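Local coordinates for protein uracil-DNA glycosylase (Nitratifractor salsuginis, PDB 5X3G) that belongs to the glycosylase family of its name, folding as a single-chain alpha/beta protein in which helices pack against a four-stranded parallel sheet, at residues Arg104-Glu109 and Thr135-Ile140; Arg117-Met122 and His234-Asn239; Arg153-Asn158 and Asp250-Arg255; Thr203-Gly208 and Glu244-Met249. All blocks are in the same frame, centred on the assembly; numbering follows the deposited sequence.

Contact 1 of 4, residues Arg104-Glu109 and Thr135-Ile140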
loop_
_atom_site.group_PDB
_atom_site.type_symbol
_atom_site.label_atom_id
_atom_site.label_comp_id
_atom_site.label_asym_id
_atom_site.label_seq_id
_atom_site.Cartn_x
_atom_site.Cartn_y
_atom_site.Cartn_z
ATOM N N ARG A 104 7.466 26.140 2.511
ATOM C CA ARG A 104 6.246 26.690 3.084
ATOM C C ARG A 104 5.605 25.718 4.066
ATOM O O ARG A 104 4.694 26.092 4.816
ATOM C CB ARG A 104 5.296 27.035 1.943
ATOM C CG ARG A 104 5.895 28.039 0.973
ATOM C CD ARG A 104 5.686 27.625 -0.477
ATOM N NE ARG A 104 4.282 27.543 -0.862
ATOM C CZ ARG A 104 3.718 26.469 -1.403
ATOM N NH1 ARG A 104 2.435 26.490 -1.732
ATOM N NH2 ARG A 104 4.437 25.375 -1.619
ATOM N N GLY A 105 6.071 24.473 4.081
ATOM C CA GLY A 105 5.500 23.434 4.916
ATOM C C GLY A 105 5.545 22.101 4.203
ATOM O O GLY A 105 6.622 21.630 3.832
ATOM N N LEU A 106 4.384 21.489 3.992
ATOM C CA LEU A 106 4.297 20.317 3.133
ATOM C C LEU A 106 4.194 20.748 1.675
ATOM O O LEU A 106 3.689 21.830 1.360
ATOM C CB LEU A 106 3.091 19.458 3.512
ATOM C CG LEU A 106 3.058 18.914 4.942
ATOM C CD1 LEU A 106 1.664 18.417 5.285
ATOM C CD2 LEU A 106 4.085 17.808 5.130
ATOM N N SER A 107 4.681 19.889 0.781
ATOM C CA SER A 107 4.651 20.198 -0.639
ATOM C C SER A 107 3.210 20.252 -1.145
ATOM O O SER A 107 2.264 19.835 -0.470
ATOM C CB SER A 107 5.450 19.166 -1.431
ATOM O OG SER A 107 4.776 17.919 -1.466
ATOM N N ARG A 108 3.053 20.779 -2.361
ATOM C CA ARG A 108 1.723 20.892 -2.947
ATOM C C ARG A 108 1.115 19.519 -3.204
ATOM O O ARG A 108 -0.080 19.306 -2.967
ATOM C CB ARG A 108 1.788 21.703 -4.241
ATOM N N GLU A 109 1.924 18.568 -3.677
ATOM C CA GLU A 109 1.393 17.246 -3.990
ATOM C C GLU A 109 1.018 16.475 -2.730
ATOM O O GLU A 109 0.075 15.678 -2.756
ATOM C CB GLU A 109 2.399 16.458 -4.826
ATOM C CG GLU A 109 2.443 16.881 -6.288
ATOM C CD GLU A 109 1.079 16.850 -6.954
ATOM O OE1 GLU A 109 0.786 17.771 -7.748
ATOM O OE2 GLU A 109 0.301 15.908 -6.692
ATOM N N THR A 135 -0.622 21.285 13.848
ATOM C CA THR A 135 -0.016 20.648 12.687
ATOM C C THR A 135 -0.104 21.549 11.459
ATOM O O THR A 135 -0.248 21.071 10.332
ATOM C CB THR A 135 -0.667 19.293 12.411
ATOM O OG1 THR A 135 -2.061 19.472 12.130
ATOM C CG2 THR A 135 -0.515 18.374 13.616
ATOM N N SER A 136 -0.022 22.860 11.673
ATOM C CA SER A 136 -0.161 23.835 10.605
ATOM C C SER A 136 1.072 23.834 9.706
ATOM O O SER A 136 2.142 23.332 10.061
ATOM C CB SER A 136 -0.381 25.231 11.187
ATOM O OG SER A 136 0.664 25.570 12.084
ATOM N N GLN A 137 0.907 24.423 8.517
ATOM C CA GLN A 137 2.030 24.583 7.599
ATOM C C GLN A 137 3.140 25.432 8.205
ATOM O O GLN A 137 4.313 25.262 7.852
ATOM C CB GLN A 137 1.552 25.208 6.288
ATOM C CG GLN A 137 0.707 24.297 5.415
ATOM C CD GLN A 137 1.549 23.408 4.522
ATOM O OE1 GLN A 137 2.102 22.405 4.969
ATOM N NE2 GLN A 137 1.654 23.776 3.251
ATOM N N GLU A 138 2.793 26.360 9.102
ATOM C CA GLU A 138 3.809 27.195 9.738
ATOM C C GLU A 138 4.645 26.383 10.720
ATOM O O GLU A 138 5.883 26.441 10.700
ATOM C CB GLU A 138 3.146 28.377 10.445
ATOM N N ALA A 139 3.980 25.621 11.592
ATOM C CA ALA A 139 4.696 24.735 12.499
ATOM C C ALA A 139 5.560 23.746 11.730
ATOM O O ALA A 139 6.702 23.476 12.118
ATOM C CB ALA A 139 3.708 23.997 13.402
ATOM N N ILE A 140 5.040 23.207 10.625
ATOM C CA ILE A 140 5.800 22.237 9.843
ATOM C C ILE A 140 7.011 22.895 9.197
ATOM O O ILE A 140 8.108 22.327 9.182
ATOM C CB ILE A 140 4.888 21.561 8.801
ATOM C CG1 ILE A 140 3.888 20.634 9.498
ATOM C CG2 ILE A 140 5.707 20.795 7.768
ATOM C CD1 ILE A 140 2.952 19.913 8.550
HETATM O O HOH W 1 2.607 24.061 0.122
#
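Q137 lays its carboxamide against the backbone of L106, gripping L106 N firmly and its O only weakly. OE1 accepts from L106 N over 2.6 Å in a nearly straight bond (173°), the N-H coming in tilted from the carboxamide plane, while NE2 makes a weak bond of 3.4 Å to L106 O. One carboxamide thus meets both the N-H and the C=O of a single strand residue. The chain of Q137 folds at chi2 (-85°), which swings CD back toward the strand. G105 has no side chain on the side where OE1 of Q137 packs against the backbone, 3.5 Å from G105 C. Beside it I140 closes the inner side: its CG2 rests 3.8 Å from G105 C, and its CD1 lies 3.7 Å from L106 CG.

The other side is wet and less firmly bound. A water donates to L106 O at 2.8 Å and accepts weakly from Q137 NE2, and the exposed side chain of R104 lies next to it. Elsewhere, away from this water, the two acceptors R104 O and Q137 O stand 3.2 Å apart without bonding.

Q137 opens helix 137-141, which S136 caps weakly through A139 N. Deeper in, L106 and I140 both rest on F101 of strand 101-102, and L106 also touches I120 and K121 of helix 114-126.

Contact 2 of 4, residues Arg117-Met122 and His234-Asn239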
loop_
_atom_site.group_PDB
_atom_site.type_symbol
_atom_site.label_atom_id
_atom_site.label_comp_id
_atom_site.label_asym_id
_atom_site.label_seq_id
_atom_site.Cartn_x
_atom_site.Cartn_y
_atom_site.Cartn_z
ATOM N N ARG A 117 -1.479 13.476 3.311
ATOM C CA ARG A 117 -1.296 14.684 4.109
ATOM C C ARG A 117 -1.516 14.392 5.589
ATOM O O ARG A 117 -0.634 14.633 6.429
ATOM C CB ARG A 117 -2.257 15.775 3.620
ATOM C CG ARG A 117 -2.160 17.097 4.367
ATOM C CD ARG A 117 -3.123 18.145 3.804
ATOM N NE ARG A 117 -4.513 17.905 4.192
ATOM C CZ ARG A 117 -5.529 17.800 3.338
ATOM N NH1 ARG A 117 -5.323 17.921 2.034
ATOM N NH2 ARG A 117 -6.755 17.586 3.791
ATOM N N ASN A 118 -2.682 13.833 5.921
ATOM C CA ASN A 118 -2.999 13.590 7.323
ATOM C C ASN A 118 -2.119 12.501 7.923
ATOM O O ASN A 118 -1.776 12.573 9.109
ATOM C CB ASN A 118 -4.478 13.239 7.472
ATOM C CG ASN A 118 -5.389 14.412 7.156
ATOM O OD1 ASN A 118 -5.035 15.567 7.393
ATOM N ND2 ASN A 118 -6.570 14.121 6.622
ATOM N N PHE A 119 -1.733 11.497 7.130
ATOM C CA PHE A 119 -0.850 10.453 7.643
ATOM C C PHE A 119 0.523 11.014 7.978
ATOM O O PHE A 119 1.128 10.633 8.986
ATOM C CB PHE A 119 -0.723 9.312 6.631
ATOM C CG PHE A 119 0.124 8.166 7.115
ATOM C CD1 PHE A 119 -0.454 7.110 7.796
ATOM C CD2 PHE A 119 1.492 8.135 6.890
ATOM C CE1 PHE A 119 0.315 6.051 8.250
ATOM C CE2 PHE A 119 2.263 7.077 7.344
ATOM C CZ PHE A 119 1.672 6.036 8.022
ATOM N N ILE A 120 1.032 11.918 7.140
ATOM C CA ILE A 120 2.350 12.493 7.378
ATOM C C ILE A 120 2.321 13.422 8.584
ATOM O O ILE A 120 3.241 13.412 9.413
ATOM C CB ILE A 120 2.851 13.214 6.114
ATOM C CG1 ILE A 120 3.186 12.199 5.015
ATOM C CG2 ILE A 120 4.054 14.083 6.442
ATOM C CD1 ILE A 120 3.462 12.835 3.672
ATOM N N LYS A 121 1.266 14.234 8.712
ATOM C CA LYS A 121 1.116 15.024 9.932
ATOM C C LYS A 121 1.033 14.126 11.164
ATOM O O LYS A 121 1.637 14.425 12.202
ATOM C CB LYS A 121 -0.120 15.917 9.838
ATOM C CG LYS A 121 0.010 17.068 8.861
ATOM C CD LYS A 121 -1.259 17.901 8.850
ATOM C CE LYS A 121 -1.202 18.988 7.798
ATOM N NZ LYS A 121 -2.438 19.820 7.824
HETATM N N MSE A 122 0.282 13.029 11.071
HETATM C CA MSE A 122 0.149 12.045 12.149
HETATM C C MSE A 122 1.521 11.518 12.555
HETATM O O MSE A 122 1.828 11.432 13.742
HETATM C CB MSE A 122 -0.772 10.883 11.718
HETATM C CG MSE A 122 -0.993 9.766 12.766
HETATM SE SE MSE A 122 0.521 8.537 13.010
HETATM C CE MSE A 122 0.545 7.704 11.249
ATOM N N HIS A 234 -9.351 14.160 8.978
ATOM C CA HIS A 234 -8.359 14.985 9.660
ATOM C C HIS A 234 -8.140 14.532 11.099
ATOM O O HIS A 234 -7.024 14.650 11.625
ATOM C CB HIS A 234 -8.776 16.457 9.612
ATOM C CG HIS A 234 -10.180 16.706 10.067
ATOM N ND1 HIS A 234 -10.488 17.088 11.355
ATOM C CD2 HIS A 234 -11.358 16.632 9.405
ATOM C CE1 HIS A 234 -11.797 17.236 11.467
ATOM N NE2 HIS A 234 -12.348 16.964 10.298
ATOM N N THR A 235 -9.177 13.985 11.740
ATOM C CA THR A 235 -9.037 13.486 13.105
ATOM C C THR A 235 -7.963 12.407 13.209
ATOM O O THR A 235 -7.368 12.227 14.281
ATOM C CB THR A 235 -10.380 12.952 13.604
ATOM O OG1 THR A 235 -10.992 12.163 12.578
ATOM C CG2 THR A 235 -11.311 14.101 13.978
ATOM N N PHE A 236 -7.693 11.693 12.109
ATOM C CA PHE A 236 -6.617 10.704 12.086
ATOM C C PHE A 236 -5.307 11.272 12.608
ATOM O O PHE A 236 -4.496 10.533 13.177
ATOM C CB PHE A 236 -6.418 10.176 10.661
ATOM C CG PHE A 236 -5.369 9.100 10.542
ATOM C CD1 PHE A 236 -5.693 7.772 10.764
ATOM C CD2 PHE A 236 -4.064 9.415 10.192
ATOM C CE1 PHE A 236 -4.737 6.779 10.649
ATOM C CE2 PHE A 236 -3.103 8.427 10.078
ATOM C CZ PHE A 236 -3.439 7.109 10.306
ATOM N N ILE A 237 -5.082 12.578 12.430
ATOM C CA ILE A 237 -3.815 13.171 12.847
ATOM C C ILE A 237 -3.600 13.005 14.345
ATOM O O ILE A 237 -2.467 12.803 14.800
ATOM C CB ILE A 237 -3.754 14.653 12.421
ATOM C CG1 ILE A 237 -3.886 14.778 10.902
ATOM C CG2 ILE A 237 -2.455 15.297 12.877
ATOM C CD1 ILE A 237 -4.041 16.204 10.423
ATOM N N VAL A 238 -4.671 13.054 15.137
ATOM C CA VAL A 238 -4.525 12.917 16.581
ATOM C C VAL A 238 -5.163 11.616 17.052
ATOM O O VAL A 238 -5.613 11.512 18.199
ATOM C CB VAL A 238 -5.117 14.130 17.323
ATOM C CG1 VAL A 238 -4.293 15.375 17.035
ATOM C CG2 VAL A 238 -6.565 14.343 16.920
ATOM N N ASN A 239 -5.193 10.615 16.176
ATOM C CA ASN A 239 -5.694 9.290 16.530
ATOM C C ASN A 239 -4.582 8.526 17.236
ATOM O O ASN A 239 -3.600 8.122 16.604
ATOM C CB ASN A 239 -6.171 8.549 15.285
ATOM C CG ASN A 239 -6.941 7.286 15.617
ATOM O OD1 ASN A 239 -6.388 6.336 16.169
ATOM N ND2 ASN A 239 -8.225 7.270 15.278
#
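M122 and I237 bring their CA atoms to 4.2 Å where a turn of helix 114-126 meets the 3-10 segment 234-237. That segment is wound by I237 N to H234 O, with V238 N to T235 O and N239 N to F236 O carrying the winding on, and it sets F236 and I237 against the helix.

I237 crosses N118 at about a right angle. Its CD1 lies 3.3 Å from N118 OD1 and 3.6 Å from K121 CD, while its CG1 sits 3.5 Å from N118 O. The polar partner of the N118 amide lies outside: ND2 donates to P231 O, earlier in the same loop as I237. F236 reaches further in, its CG anti to the backbone N (chi1 -177°). CE2 of F236 is 3.7 Å from M122 CG. The side chains of F236 and F119 lie side by side, pointing the same way, with F119 CD1 3.7 Å from F236 CE2. N118 O sits near the plane of the F236 ring, at its edge. M122, a selenomethionine, bends at chi2 and chi3 and lays CE over one face of F119, toward the rim.

Helix 240-246 follows directly: W243 NE1 binds I237 O, and M122 packs on A242, W243 and F246.

Contact 3 of 4, residues Arg153-Asn158 and Asp250-Arg255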
loop_
_atom_site.group_PDB
_atom_site.type_symbol
_atom_site.label_atom_id
_atom_site.label_comp_id
_atom_site.label_asym_id
_atom_site.label_seq_id
_atom_site.Cartn_x
_atom_site.Cartn_y
_atom_site.Cartn_z
ATOM N N ARG A 153 9.375 8.364 -2.248
ATOM C CA ARG A 153 10.078 7.102 -2.456
ATOM C C ARG A 153 10.655 6.575 -1.148
ATOM O O ARG A 153 10.574 5.374 -0.863
ATOM C CB ARG A 153 11.194 7.276 -3.488
ATOM C CG ARG A 153 11.867 5.965 -3.884
ATOM C CD ARG A 153 13.345 6.125 -4.249
ATOM N NE ARG A 153 13.703 7.471 -4.690
ATOM C CZ ARG A 153 14.585 8.251 -4.070
ATOM N NH1 ARG A 153 15.204 7.820 -2.978
ATOM N NH2 ARG A 153 14.851 9.461 -4.544
ATOM N N GLU A 154 11.228 7.466 -0.333
ATOM C CA GLU A 154 11.855 7.051 0.918
ATOM C C GLU A 154 10.826 6.681 1.979
ATOM O O GLU A 154 11.108 5.843 2.842
ATOM C CB GLU A 154 12.772 8.159 1.434
ATOM C CG GLU A 154 13.717 8.715 0.384
ATOM C CD GLU A 154 14.511 9.901 0.890
ATOM O OE1 GLU A 154 13.924 10.763 1.577
ATOM O OE2 GLU A 154 15.725 9.971 0.604
ATOM N N LEU A 155 9.644 7.305 1.950
ATOM C CA LEU A 155 8.569 6.880 2.841
ATOM C C LEU A 155 8.087 5.479 2.482
ATOM O O LEU A 155 7.864 4.644 3.367
ATOM C CB LEU A 155 7.413 7.882 2.787
ATOM C CG LEU A 155 6.115 7.538 3.526
ATOM C CD1 LEU A 155 6.391 7.255 4.993
ATOM C CD2 LEU A 155 5.096 8.661 3.381
ATOM N N ARG A 156 7.921 5.205 1.186
ATOM C CA ARG A 156 7.630 3.846 0.734
ATOM C C ARG A 156 8.704 2.867 1.204
ATOM O O ARG A 156 8.400 1.810 1.779
ATOM C CB ARG A 156 7.501 3.849 -0.792
ATOM C CG ARG A 156 7.028 2.555 -1.432
ATOM C CD ARG A 156 8.207 1.679 -1.822
ATOM N NE ARG A 156 8.937 2.233 -2.961
ATOM C CZ ARG A 156 10.128 1.804 -3.365
ATOM N NH1 ARG A 156 10.720 2.370 -4.409
ATOM N NH2 ARG A 156 10.727 0.810 -2.725
ATOM N N GLU A 157 9.973 3.216 0.974
ATOM C CA GLU A 157 11.079 2.362 1.393
ATOM C C GLU A 157 11.059 2.119 2.895
ATOM O O GLU A 157 11.402 1.027 3.357
ATOM C CB GLU A 157 12.410 2.989 0.977
ATOM C CG GLU A 157 12.673 2.969 -0.518
ATOM C CD GLU A 157 13.908 3.762 -0.901
ATOM O OE1 GLU A 157 14.316 4.649 -0.121
ATOM O OE2 GLU A 157 14.472 3.498 -1.983
ATOM N N ASN A 158 10.662 3.126 3.676
ATOM C CA ASN A 158 10.591 2.953 5.123
ATOM C C ASN A 158 9.418 2.068 5.526
ATOM O O ASN A 158 9.523 1.317 6.502
ATOM C CB ASN A 158 10.496 4.309 5.820
ATOM C CG ASN A 158 11.803 5.074 5.792
ATOM O OD1 ASN A 158 12.858 4.523 5.463
ATOM N ND2 ASN A 158 11.745 6.349 6.156
ATOM N N ASP A 250 8.656 4.863 12.852
ATOM C CA ASP A 250 9.284 6.149 12.543
ATOM C C ASP A 250 9.499 6.297 11.039
ATOM O O ASP A 250 10.619 6.431 10.545
ATOM C CB ASP A 250 10.597 6.328 13.306
ATOM C CG ASP A 250 10.985 7.792 13.457
ATOM O OD1 ASP A 250 10.321 8.658 12.847
ATOM O OD2 ASP A 250 11.959 8.078 14.185
ATOM N N LEU A 251 8.377 6.269 10.315
ATOM C CA LEU A 251 8.402 6.191 8.860
ATOM C C LEU A 251 9.001 7.426 8.201
ATOM O O LEU A 251 9.405 7.352 7.035
ATOM C CB LEU A 251 6.984 5.959 8.339
ATOM C CG LEU A 251 6.384 4.610 8.748
ATOM C CD1 LEU A 251 4.874 4.611 8.585
ATOM C CD2 LEU A 251 7.014 3.486 7.935
ATOM N N LEU A 252 9.074 8.552 8.907
ATOM C CA LEU A 252 9.621 9.774 8.337
ATOM C C LEU A 252 11.098 9.968 8.647
ATOM O O LEU A 252 11.685 10.949 8.188
ATOM C CB LEU A 252 8.822 10.989 8.820
ATOM C CG LEU A 252 7.342 11.011 8.428
ATOM C CD1 LEU A 252 6.697 12.295 8.876
ATOM C CD2 LEU A 252 7.163 10.825 6.929
ATOM N N LEU A 253 11.714 9.060 9.397
ATOM C CA LEU A 253 13.142 9.150 9.672
ATOM C C LEU A 253 13.933 8.676 8.459
ATOM O O LEU A 253 13.688 7.583 7.938
ATOM C CB LEU A 253 13.503 8.315 10.901
ATOM C CG LEU A 253 14.982 8.235 11.280
ATOM C CD1 LEU A 253 15.461 9.545 11.889
ATOM C CD2 LEU A 253 15.236 7.064 12.224
ATOM N N LYS A 254 14.874 9.501 8.008
ATOM C CA LYS A 254 15.715 9.142 6.876
ATOM C C LYS A 254 16.734 8.089 7.292
ATOM O O LYS A 254 17.500 8.295 8.239
ATOM C CB LYS A 254 16.424 10.377 6.325
ATOM N N ARG A 255 16.740 6.961 6.587
ATOM C CA ARG A 255 17.691 5.891 6.869
ATOM C C ARG A 255 18.943 6.027 6.007
ATOM O O ARG A 255 18.860 6.360 4.824
ATOM C CB ARG A 255 17.048 4.520 6.649
ATOM C CG ARG A 255 16.378 3.930 7.882
ATOM C CD ARG A 255 15.079 4.645 8.224
ATOM N NE ARG A 255 14.477 4.123 9.447
ATOM C CZ ARG A 255 13.232 4.374 9.838
ATOM N NH1 ARG A 255 12.441 5.137 9.095
ATOM N NH2 ARG A 255 12.773 3.857 10.970
#
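N158 and L251 meet where helix 152-161 of this alpha/beta fold packs on the C-terminal tail, which folds through a type I beta turn from D250 to L253. N158 turns its amide nitrogen to the turn. ND2 gives a nearly linear bond (173°) of 2.7 Å to L251 O; the acceptor lies in the amide plane of N158, whereas the donor stands well above the carbonyl plane of L251. The same ND2 makes a weak second bond to L253 O, so the nitrogen is held mainly by L251 O.

R255 comes across N158 obliquely, with the guanidinium and amide planes 72° apart. ND2 of N158 lies at the guanidinium edge, 3.3 Å from R255 NH1. Both are donors, so they do not bond to each other; they share L253 O, which NH1 also reaches only weakly. N158 OD1 lies 3.5 Å from R255 CD and has a weak bond to R161 NH1 further along the helix.

One turn earlier, L155 crosses L251 obliquely. Its CG stands anti to the backbone N (chi1 173°), and CD1 reaches L251 CB at 3.6 Å and, more distantly, L252 CD2. L251 CD2 in turn rests 3.6 Å from N158 O. R255 also binds the backbone around the turn: NH2 binds M249 O, and D250 O accepts from L253 N on one face of its plane and, at 2.7 Å, from R255 NH1 on the opposite face.

Contact 4 of 4, residues Thr203-Gly208 and Glu244-Met249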
loop_
_atom_site.group_PDB
_atom_site.type_symbol
_atom_site.label_atom_id
_atom_site.label_comp_id
_atom_site.label_asym_id
_atom_site.label_seq_id
_atom_site.Cartn_x
_atom_site.Cartn_y
_atom_site.Cartn_z
ATOM N N THR A 203 0.255 -9.004 10.583
ATOM C CA THR A 203 -0.919 -8.303 11.086
ATOM C C THR A 203 -1.537 -7.447 9.987
ATOM O O THR A 203 -0.839 -6.674 9.323
ATOM C CB THR A 203 -0.545 -7.439 12.290
ATOM O OG1 THR A 203 -0.178 -8.285 13.386
ATOM C CG2 THR A 203 -1.717 -6.570 12.704
ATOM N N LEU A 204 -2.846 -7.587 9.797
ATOM C CA LEU A 204 -3.560 -6.786 8.813
ATOM C C LEU A 204 -3.850 -5.402 9.383
ATOM O O LEU A 204 -4.438 -5.278 10.460
ATOM C CB LEU A 204 -4.868 -7.469 8.409
ATOM C CG LEU A 204 -4.825 -8.937 7.984
ATOM C CD1 LEU A 204 -6.212 -9.395 7.538
ATOM C CD2 LEU A 204 -3.789 -9.174 6.890
ATOM N N ILE A 205 -3.436 -4.364 8.661
ATOM C CA ILE A 205 -3.754 -2.986 9.016
ATOM C C ILE A 205 -4.931 -2.550 8.155
ATOM O O ILE A 205 -4.816 -2.467 6.926
ATOM C CB ILE A 205 -2.547 -2.057 8.824
ATOM C CG1 ILE A 205 -1.384 -2.512 9.704
ATOM C CG2 ILE A 205 -2.935 -0.611 9.122
ATOM C CD1 ILE A 205 -0.078 -1.843 9.358
ATOM N N LEU A 206 -6.060 -2.272 8.797
ATOM C CA LEU A 206 -7.332 -2.091 8.104
ATOM C C LEU A 206 -7.825 -0.664 8.325
ATOM O O LEU A 206 -8.365 -0.342 9.387
ATOM C CB LEU A 206 -8.343 -3.123 8.588
ATOM C CG LEU A 206 -7.842 -4.568 8.499
ATOM C CD1 LEU A 206 -8.728 -5.505 9.308
ATOM C CD2 LEU A 206 -7.754 -5.022 7.043
ATOM N N PHE A 207 -7.644 0.184 7.315
ATOM C CA PHE A 207 -8.089 1.572 7.371
ATOM C C PHE A 207 -9.579 1.643 7.060
ATOM O O PHE A 207 -10.000 1.336 5.940
ATOM C CB PHE A 207 -7.300 2.430 6.385
ATOM C CG PHE A 207 -5.942 2.834 6.877
ATOM C CD1 PHE A 207 -5.691 2.977 8.230
ATOM C CD2 PHE A 207 -4.916 3.081 5.980
ATOM C CE1 PHE A 207 -4.440 3.354 8.680
ATOM C CE2 PHE A 207 -3.663 3.458 6.423
ATOM C CZ PHE A 207 -3.424 3.595 7.775
ATOM N N GLY A 208 -10.374 2.050 8.048
ATOM C CA GLY A 208 -11.777 2.351 7.803
ATOM C C GLY A 208 -12.553 1.178 7.230
ATOM O O GLY A 208 -12.522 0.060 7.759
ATOM N N GLU A 244 0.272 4.742 18.210
ATOM C CA GLU A 244 0.885 3.548 18.774
ATOM C C GLU A 244 1.225 2.518 17.706
ATOM O O GLU A 244 2.224 1.802 17.843
ATOM C CB GLU A 244 -0.024 2.933 19.839
ATOM C CG GLU A 244 0.604 1.733 20.533
ATOM C CD GLU A 244 -0.172 1.275 21.749
ATOM O OE1 GLU A 244 -1.193 1.911 22.081
ATOM O OE2 GLU A 244 0.242 0.274 22.373
ATOM N N LEU A 245 0.431 2.428 16.637
ATOM C CA LEU A 245 0.766 1.465 15.591
ATOM C C LEU A 245 1.964 1.926 14.764
ATOM O O LEU A 245 2.926 1.173 14.578
ATOM C CB LEU A 245 -0.442 1.218 14.686
ATOM C CG LEU A 245 -0.150 0.353 13.457
ATOM C CD1 LEU A 245 0.405 -0.999 13.869
ATOM C CD2 LEU A 245 -1.402 0.175 12.619
ATOM N N PHE A 246 1.931 3.163 14.271
ATOM C CA PHE A 246 2.938 3.636 13.329
ATOM C C PHE A 246 4.122 4.318 13.994
ATOM O O PHE A 246 5.180 4.433 13.369
ATOM C CB PHE A 246 2.302 4.599 12.325
ATOM C CG PHE A 246 1.272 3.955 11.452
ATOM C CD1 PHE A 246 1.642 3.040 10.479
ATOM C CD2 PHE A 246 -0.069 4.252 11.610
ATOM C CE1 PHE A 246 0.692 2.440 9.678
ATOM C CE2 PHE A 246 -1.020 3.656 10.809
ATOM C CZ PHE A 246 -0.643 2.747 9.845
ATOM N N GLY A 247 3.962 4.782 15.229
ATOM C CA GLY A 247 5.031 5.412 15.972
ATOM C C GLY A 247 6.336 4.637 15.961
ATOM O O GLY A 247 7.386 5.171 15.595
ATOM N N PRO A 248 6.300 3.359 16.362
ATOM C CA PRO A 248 7.540 2.562 16.375
ATOM C C PRO A 248 8.193 2.406 15.017
ATOM O O PRO A 248 9.364 2.014 14.951
ATOM C CB PRO A 248 7.076 1.207 16.924
ATOM C CG PRO A 248 5.881 1.534 17.741
ATOM C CD PRO A 248 5.187 2.634 16.998
HETATM N N MSE A 249 7.484 2.701 13.937
HETATM C CA MSE A 249 8.042 2.545 12.607
HETATM C C MSE A 249 8.918 3.723 12.216
HETATM O O MSE A 249 9.809 3.583 11.376
HETATM C CB MSE A 249 6.922 2.364 11.594
HETATM C CG MSE A 249 6.021 1.190 11.883
HETATM SE SE MSE A 249 4.884 0.860 10.332
HETATM C CE MSE A 249 3.432 -0.126 11.174
#
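I205 and L245 reach toward each other tip to tip, joining strand 203-207, an inner strand of the parallel sheet in this alpha/beta fold, to helix 240-246. The backbones stay well apart, with the I205 and L245 CA atoms 9.1 Å from each other, and the gap is bridged by side chains alone.

From I205 CA, the bond to CB points at the helix, and the chain forks there. CG1, anti to the carbonyl carbon (chi1 -60°), lies 4.0 Å from L245 CD2. CG2, on the other branch, meets L245 CD2 at 3.9 Å and F246 CZ at 4.1 Å, so it touches both helix residues. The tip, CD1, continues past L245 CD2 and ends 4.3 Å from CE of M249, a selenomethionine in the 3-10 segment that follows. L245 CD2 is therefore touched by three carbons of I205, and it also lies over one face of its own neighbour F246, toward the rim.

Two residues along the strand, F207 and F246 likewise reach toward each other tip to tip. The rings come rim to rim, neither over the face of the other, with planes inclined at 44° and centroids 6.0 Å apart. L228 of strand 225-228 touches both L245 and F207. The closest approach of the aromatic pair is F207 CZ to F246 CZ, 3.6 Å.

Overall arrangement
Contacts 1, 2 and 4 follow one another away from the antiparallel pair of strands 101-102 and 105-106 and toward the parallel sheet, with centres about 13 Å apart at each step; the centres of contacts 1 and 4 themselves are about 24 Å apart and the two do not touch. T135 bridges contacts 1 and 2, its CG2 standing 3.7 Å from I237 CG2. F119 of contact 2 is the common neighbour beyond: its CE1 is 3.8 Å from F246 CE2 of contact 4, an edge-to-face pair, and its CZ 3.6 Å from L251 CD1 of contact 3. Contact 4 is nested along the chain within the loop that contact 3 closes; their centres are about 15 Å apart, and L251 CD1 lies 4.1 Å from F246 CD1.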